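Local atomic coordinates of uncharacterized protein (PDB entry 4RXV), a protein that is of unknown function but, through this N-terminal part with its RavJ-type peptidase domain, probably acts as a cysteine-protease-like effector of Legionella pneumophila. Residues T57-F60 against S61-A65; S73-E76 against Y77-F80. All coordinates share one frame; numbering follows the deposited sequence.

Interaction 1 (T57-F60 against S61-A65)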
ATOM      1  N   THR A  57     -12.813   4.418  18.933  1.00 16.84           N
ATOM      2  CA  THR A  57     -13.173   5.807  18.652  1.00 17.22           C
ATOM      3  C   THR A  57     -12.814   6.131  17.191  1.00 17.01           C
ATOM      4  O   THR A  57     -11.920   5.505  16.613  1.00 16.43           O
ATOM      5  CB  THR A  57     -12.424   6.774  19.601  1.00 19.82           C
ATOM      6  OG1 THR A  57     -11.011   6.715  19.353  1.00 21.50           O
ATOM      7  CG2 THR A  57     -12.711   6.438  21.064  1.00 20.88           C
ATOM      8  N   PRO A  58     -13.513   7.109  16.581  1.00 18.01           N
ATOM      9  CA  PRO A  58     -13.125   7.493  15.218  1.00 17.84           C
ATOM     10  C   PRO A  58     -11.801   8.260  15.235  1.00 16.73           C
ATOM     11  O   PRO A  58     -11.566   9.028  16.178  1.00 18.25           O
ATOM     12  CB  PRO A  58     -14.268   8.412  14.765  1.00 22.45           C
ATOM     13  CG  PRO A  58     -15.394   8.165  15.698  1.00 25.87           C
ATOM     14  CD  PRO A  58     -14.766   7.762  17.001  1.00 21.24           C
ATOM     15  N   PRO A  59     -10.965   8.101  14.196  1.00 15.72           N
ATOM     16  CA  PRO A  59     -11.204   7.326  12.973  1.00 15.05           C
ATOM     17  C   PRO A  59     -10.752   5.868  13.082  1.00 13.76           C
ATOM     18  O   PRO A  59     -10.935   5.113  12.129  1.00 13.48           O
ATOM     19  CB  PRO A  59     -10.328   8.045  11.949  1.00 16.23           C
ATOM     20  CG  PRO A  59      -9.141   8.479  12.753  1.00 16.08           C
ATOM     21  CD  PRO A  59      -9.704   8.859  14.113  1.00 17.15           C
ATOM     22  N   PHE A  60     -10.149   5.491  14.209  1.00 13.92           N
ATOM     23  CA  PHE A  60      -9.603   4.150  14.377  1.00 13.22           C
ATOM     24  C   PHE A  60     -10.636   3.063  14.109  1.00 12.85           C
ATOM     25  O   PHE A  60     -10.339   2.063  13.442  1.00 13.92           O
ATOM     26  CB  PHE A  60      -8.991   4.004  15.773  1.00 14.02           C
ATOM     27  CG  PHE A  60      -7.986   5.066  16.063  1.00 13.35           C
ATOM     28  CD1 PHE A  60      -6.722   5.017  15.495  1.00 14.37           C
ATOM     29  CD2 PHE A  60      -8.335   6.174  16.822  1.00 14.64           C
ATOM     30  CE1 PHE A  60      -5.821   6.036  15.716  1.00 14.93           C
ATOM     31  CE2 PHE A  60      -7.435   7.177  17.048  1.00 16.94           C
ATOM     32  CZ  PHE A  60      -6.178   7.110  16.496  1.00 16.75           C
ATOM     33  N   SER A  61     -11.851   3.251  14.630  1.00 13.92           N
ATOM     34  CA  SER A  61     -12.946   2.313  14.403  1.00 15.68           C
ATOM     35  C   SER A  61     -13.147   2.022  12.912  1.00 13.84           C
ATOM     36  O   SER A  61     -13.339   0.865  12.510  1.00 14.85           O
ATOM     37  CB  SER A  61     -14.265   2.888  14.957  1.00 18.36           C
ATOM     38  OG  SER A  61     -14.313   2.913  16.367  1.00 23.80           O
ATOM     39  N   GLN A  62     -13.145   3.076  12.107  1.00 13.89           N
ATOM     40  CA  GLN A  62     -13.401   2.959  10.681  1.00 13.87           C
ATOM     41  C   GLN A  62     -12.176   2.395   9.943  1.00 12.63           C
ATOM     42  O   GLN A  62     -12.308   1.555   9.030  1.00 13.41           O
ATOM     43  CB  GLN A  62     -13.807   4.312  10.088  1.00 15.61           C
ATOM     44  CG  GLN A  62     -15.179   4.841  10.528  1.00 17.91           C
ATOM     45  CD  GLN A  62     -15.229   5.324  11.976  1.00 18.92           C
ATOM     46  OE1 GLN A  62     -14.303   5.983  12.475  1.00 18.59           O
ATOM     47  NE2 GLN A  62     -16.317   4.992  12.657  1.00 21.37           N
ATOM     48  N   TRP A  63     -10.975   2.812  10.361  1.00 12.84           N
ATOM     49  CA  TRP A  63      -9.752   2.295   9.730  1.00 12.94           C
ATOM     50  C   TRP A  63      -9.648   0.780   9.954  1.00 13.75           C
ATOM     51  O   TRP A  63      -9.184   0.034   9.097  1.00 15.18           O
ATOM     52  CB  TRP A  63      -8.530   2.986  10.309  1.00 13.91           C
ATOM     53  CG  TRP A  63      -8.394   4.413   9.946  1.00 13.45           C
ATOM     54  CD1 TRP A  63      -9.031   5.079   8.941  1.00 14.16           C
ATOM     55  CD2 TRP A  63      -7.534   5.367  10.573  1.00 13.89           C
ATOM     56  NE1 TRP A  63      -8.603   6.386   8.881  1.00 14.54           N
ATOM     57  CE2 TRP A  63      -7.694   6.591   9.883  1.00 14.27           C
ATOM     58  CE3 TRP A  63      -6.633   5.305  11.645  1.00 15.30           C
ATOM     59  CZ2 TRP A  63      -6.983   7.734  10.223  1.00 15.33           C
ATOM     60  CZ3 TRP A  63      -5.936   6.445  11.990  1.00 16.50           C
ATOM     61  CH2 TRP A  63      -6.111   7.642  11.273  1.00 15.77           C
ATOM     62  N   GLY A  64     -10.036   0.315  11.138  1.00 14.76           N
ATOM     63  CA  GLY A  64      -9.960  -1.108  11.445  1.00 15.73           C
ATOM     64  C   GLY A  64     -11.030  -2.010  10.850  1.00 17.71           C
ATOM     65  O   GLY A  64     -10.884  -3.245  10.839  1.00 19.13           O
ATOM     66  N   ALA A  65     -12.121  -1.417  10.374  1.00 17.04           N
ATOM     67  CA  ALA A  65     -13.261  -2.175   9.823  1.00 16.36           C
ATOM     68  C   ALA A  65     -13.826  -1.391   8.643  1.00 15.81           C
ATOM     69  O   ALA A  65     -14.885  -0.774   8.730  1.00 16.18           O
ATOM     70  CB  ALA A  65     -14.338  -2.433  10.902  1.00 20.28           C
TER
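With CG anti to the carbonyl carbon in both Phe60 (chi1 -54°) and Trp63 (chi1 -69°), the two aromatic side chains leave the same side of the helix start and run alongside each other. They sit where a proline-rich loop, with a cis peptide bond between Pro58 and Pro59, turns into the short helix 60-64. Their rings form an offset edge-to-face pair, centroids 5.4 Å apart and planes at 82°, in which the edge of Trp63 addresses the face of Phe60. Pro59 takes a face of the indole instead: its CG lies 3.5 Å from the centroid of the six-membered ring, a CH-pi contact. Phe60 CE1 approaches Trp63 CZ3 at 3.8 Å, while Val99 of strand 95-100 touches both aromatic residues.

Backbone bonds start the helix. Ser61 N reaches Thr57 O from above the carbonyl plane, and Gly64 N binds Phe60 O. Pro59 O serves two donors, Trp63 N in a nearly straight bond and Gln62 N in a weak one. On the more exposed flank, the Gln62 chain bends at its second torsion, which brings OE1 back to Pro58, 3.3 Å from Pro58 CB.

Interaction 2 (S73-E76 against Y77-F80); sequences SAQE and YIKF
Ser73 O lies 3.2 Å from Tyr77 CD2, so the first residue of 73-76 already meets the ring one turn further on. The serine hydroxyl works within its own segment: Ser73 OG donates to Glu76 OE2 at 2.7 Å, using the anti lone pair of that oxygen, and accepts a weak, longer bond from Glu76 N, the capping bond.

Ala74 presents its CA to the edge of the Tyr77 ring, near the ring plane, and Ala74 O takes Ile78 N at 3.1 Å. The same Ala74 O lies 3.6 Å from Ile78 CG1. These bonds open helix 74-84, with Ser73 as its N-cap; Ala74 N, at the opening of the helix, is bound by Asp210. Tyr77 and Ala74 also pack on Leu114 of helix 105-114, and the Tyr77 ring meets that of Tyr205.

Gln75 has CG anti to the backbone N (chi1 -174°) and then bends at chi2, which carries the side chain across Lys79 at about a right angle. Gln75 NE2 comes within 3.9 Å of Lys79 CG, while Gln75 CG lies 4.0 Å from Lys79 CE; OE1 is held by Gln220. In the backbone, Gln75 O receives Lys79 N at 2.9 Å.

Glu76 runs extended beyond CG, back toward the start of the helix, where OE2 also accepts from Lys72 N. Two donors therefore grip this one carboxylate oxygen, which probably stabilises its negative charge. Phe80 N bonds to Glu76 O, and Phe80 CB rests 3.5 Å from Glu76 O.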
ATOM      1  N   SER A  73      -9.457   8.867  -7.990  1.00 10.74           N
ATOM      2  CA  SER A  73      -8.666  10.038  -8.343  1.00 10.20           C
ATOM      3  C   SER A  73      -7.359  10.053  -7.575  1.00  9.85           C
ATOM      4  O   SER A  73      -7.290   9.591  -6.431  1.00 10.46           O
ATOM      5  CB  SER A  73      -9.440  11.334  -8.031  1.00 11.63           C
ATOM      6  OG  SER A  73      -9.458  11.609  -6.645  1.00 11.80           O
ATOM      7  N   ALA A  74      -6.335  10.631  -8.184  1.00  9.23           N
ATOM      8  CA  ALA A  74      -5.035  10.719  -7.547  1.00  9.40           C
ATOM      9  C   ALA A  74      -5.079  11.452  -6.213  1.00  9.06           C
ATOM     10  O   ALA A  74      -4.461  11.014  -5.250  1.00  9.52           O
ATOM     11  CB  ALA A  74      -4.021  11.358  -8.496  1.00 10.25           C
ATOM     12  N   GLN A  75      -5.822  12.555  -6.146  1.00  8.87           N
ATOM     13  CA  GLN A  75      -5.864  13.333  -4.919  1.00  9.18           C
ATOM     14  C   GLN A  75      -6.438  12.506  -3.752  1.00  8.83           C
ATOM     15  O   GLN A  75      -6.026  12.687  -2.598  1.00  9.45           O
ATOM     16  CB  GLN A  75      -6.644  14.643  -5.101  1.00  9.38           C
ATOM     17  CG  GLN A  75      -6.596  15.546  -3.883  1.00 10.49           C
ATOM     18  CD  GLN A  75      -5.187  16.065  -3.590  1.00 11.38           C
ATOM     19  OE1 GLN A  75      -4.394  16.245  -4.488  1.00 13.57           O
ATOM     20  NE2 GLN A  75      -4.889  16.309  -2.321  1.00 13.05           N
ATOM     21  N   GLU A  76      -7.397  11.619  -4.020  1.00  8.88           N
ATOM     22  CA  GLU A  76      -7.921  10.773  -2.947  1.00  8.71           C
ATOM     23  C   GLU A  76      -6.849   9.873  -2.343  1.00  8.54           C
ATOM     24  O   GLU A  76      -6.834   9.662  -1.141  1.00  8.81           O
ATOM     25  CB  GLU A  76      -9.072   9.923  -3.442  1.00  9.20           C
ATOM     26  CG  GLU A  76     -10.358  10.687  -3.655  1.00 10.03           C
ATOM     27  CD  GLU A  76     -11.319   9.823  -4.401  1.00 11.08           C
ATOM     28  OE1 GLU A  76     -12.066   9.075  -3.739  1.00 12.06           O
ATOM     29  OE2 GLU A  76     -11.311   9.871  -5.649  1.00 13.15           O
ATOM     30  N   TYR A  77      -5.970   9.340  -3.177  1.00  8.21           N
ATOM     31  CA  TYR A  77      -4.889   8.499  -2.664  1.00  8.08           C
ATOM     32  C   TYR A  77      -3.902   9.317  -1.833  1.00  8.02           C
ATOM     33  O   TYR A  77      -3.455   8.865  -0.780  1.00  8.40           O
ATOM     34  CB  TYR A  77      -4.184   7.779  -3.799  1.00  8.20           C
ATOM     35  CG  TYR A  77      -5.051   6.726  -4.447  1.00  8.07           C
ATOM     36  CD1 TYR A  77      -5.306   5.528  -3.800  1.00  8.49           C
ATOM     37  CD2 TYR A  77      -5.631   6.931  -5.688  1.00  8.95           C
ATOM     38  CE1 TYR A  77      -6.116   4.559  -4.355  1.00  9.12           C
ATOM     39  CE2 TYR A  77      -6.450   5.963  -6.265  1.00  9.49           C
ATOM     40  CZ  TYR A  77      -6.684   4.777  -5.586  1.00  9.24           C
ATOM     41  OH  TYR A  77      -7.497   3.786  -6.085  1.00 11.93           O
ATOM     42  N   ILE A  78      -3.577  10.519  -2.291  1.00  8.19           N
ATOM     43  CA  ILE A  78      -2.692  11.397  -1.529  1.00  8.82           C
ATOM     44  C   ILE A  78      -3.319  11.733  -0.166  1.00  8.64           C
ATOM     45  O   ILE A  78      -2.655  11.662   0.879  1.00  9.15           O
ATOM     46  CB  ILE A  78      -2.337  12.641  -2.357  1.00  9.62           C
ATOM     47  CG1 ILE A  78      -1.544  12.209  -3.611  1.00 10.60           C
ATOM     48  CG2 ILE A  78      -1.585  13.658  -1.522  1.00 10.54           C
ATOM     49  CD1 ILE A  78      -1.171  13.351  -4.548  1.00 11.80           C
ATOM     50  N   LYS A  79      -4.605  12.053  -0.159  1.00  8.73           N
ATOM     51  CA  LYS A  79      -5.291  12.348   1.092  0.65  9.25           C
ATOM     52  C   LYS A  79      -5.321  11.147   2.023  1.00  8.58           C
ATOM     53  O   LYS A  79      -5.219  11.311   3.228  1.00  9.65           O
ATOM     54  CB  LYS A  79      -6.701  12.852   0.821  0.65 11.33           C
ATOM     55  CG  LYS A  79      -6.763  14.335   0.505  0.65 18.29           C
ATOM     56  CD  LYS A  79      -8.195  14.827   0.447  0.65 22.24           C
ATOM     57  CE  LYS A  79      -8.850  14.380  -0.840  0.65 22.82           C
ATOM     58  NZ  LYS A  79     -10.320  14.399  -0.751  0.65 25.79           N
ATOM     59  N   PHE A  80      -5.487   9.959   1.461  1.00  9.13           N
ATOM     60  CA  PHE A  80      -5.513   8.731   2.259  1.00  9.75           C
ATOM     61  C   PHE A  80      -4.198   8.607   3.052  1.00  8.68           C
ATOM     62  O   PHE A  80      -4.211   8.379   4.263  1.00  9.93           O
ATOM     63  CB  PHE A  80      -5.740   7.517   1.356  1.00  9.30           C
ATOM     64  CG  PHE A  80      -5.912   6.211   2.092  1.00  9.30           C
ATOM     65  CD1 PHE A  80      -4.830   5.505   2.556  1.00  9.55           C
ATOM     66  CD2 PHE A  80      -7.177   5.664   2.265  1.00 10.22           C
ATOM     67  CE1 PHE A  80      -4.988   4.305   3.218  1.00  9.80           C
ATOM     68  CE2 PHE A  80      -7.351   4.452   2.915  1.00 10.77           C
ATOM     69  CZ  PHE A  80      -6.253   3.771   3.394  1.00 10.44           C
TER

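Overall arrangement
Coming from the N terminus, the chain passes through helix 37-50 and a loop before it reaches interaction 1, where 57-60 leads directly into helix 60-64. A further connection brings it to interaction 2, at the start of helix 74-84. Each contact lies within one continuous run of residues, so neither closes a long loop; they stand in series, without nesting or crossing. The centres of interaction 1 and interaction 2 are about 19 Å apart. The nearest atoms of interaction 1 and interaction 2 are about 6 Å apart, so the two do not touch. Interaction 1 sets its short helix against strand 95-100, whereas interaction 2 joins the longer helix to helix 105-114 and to loop residues such as Ser212 and Thr216.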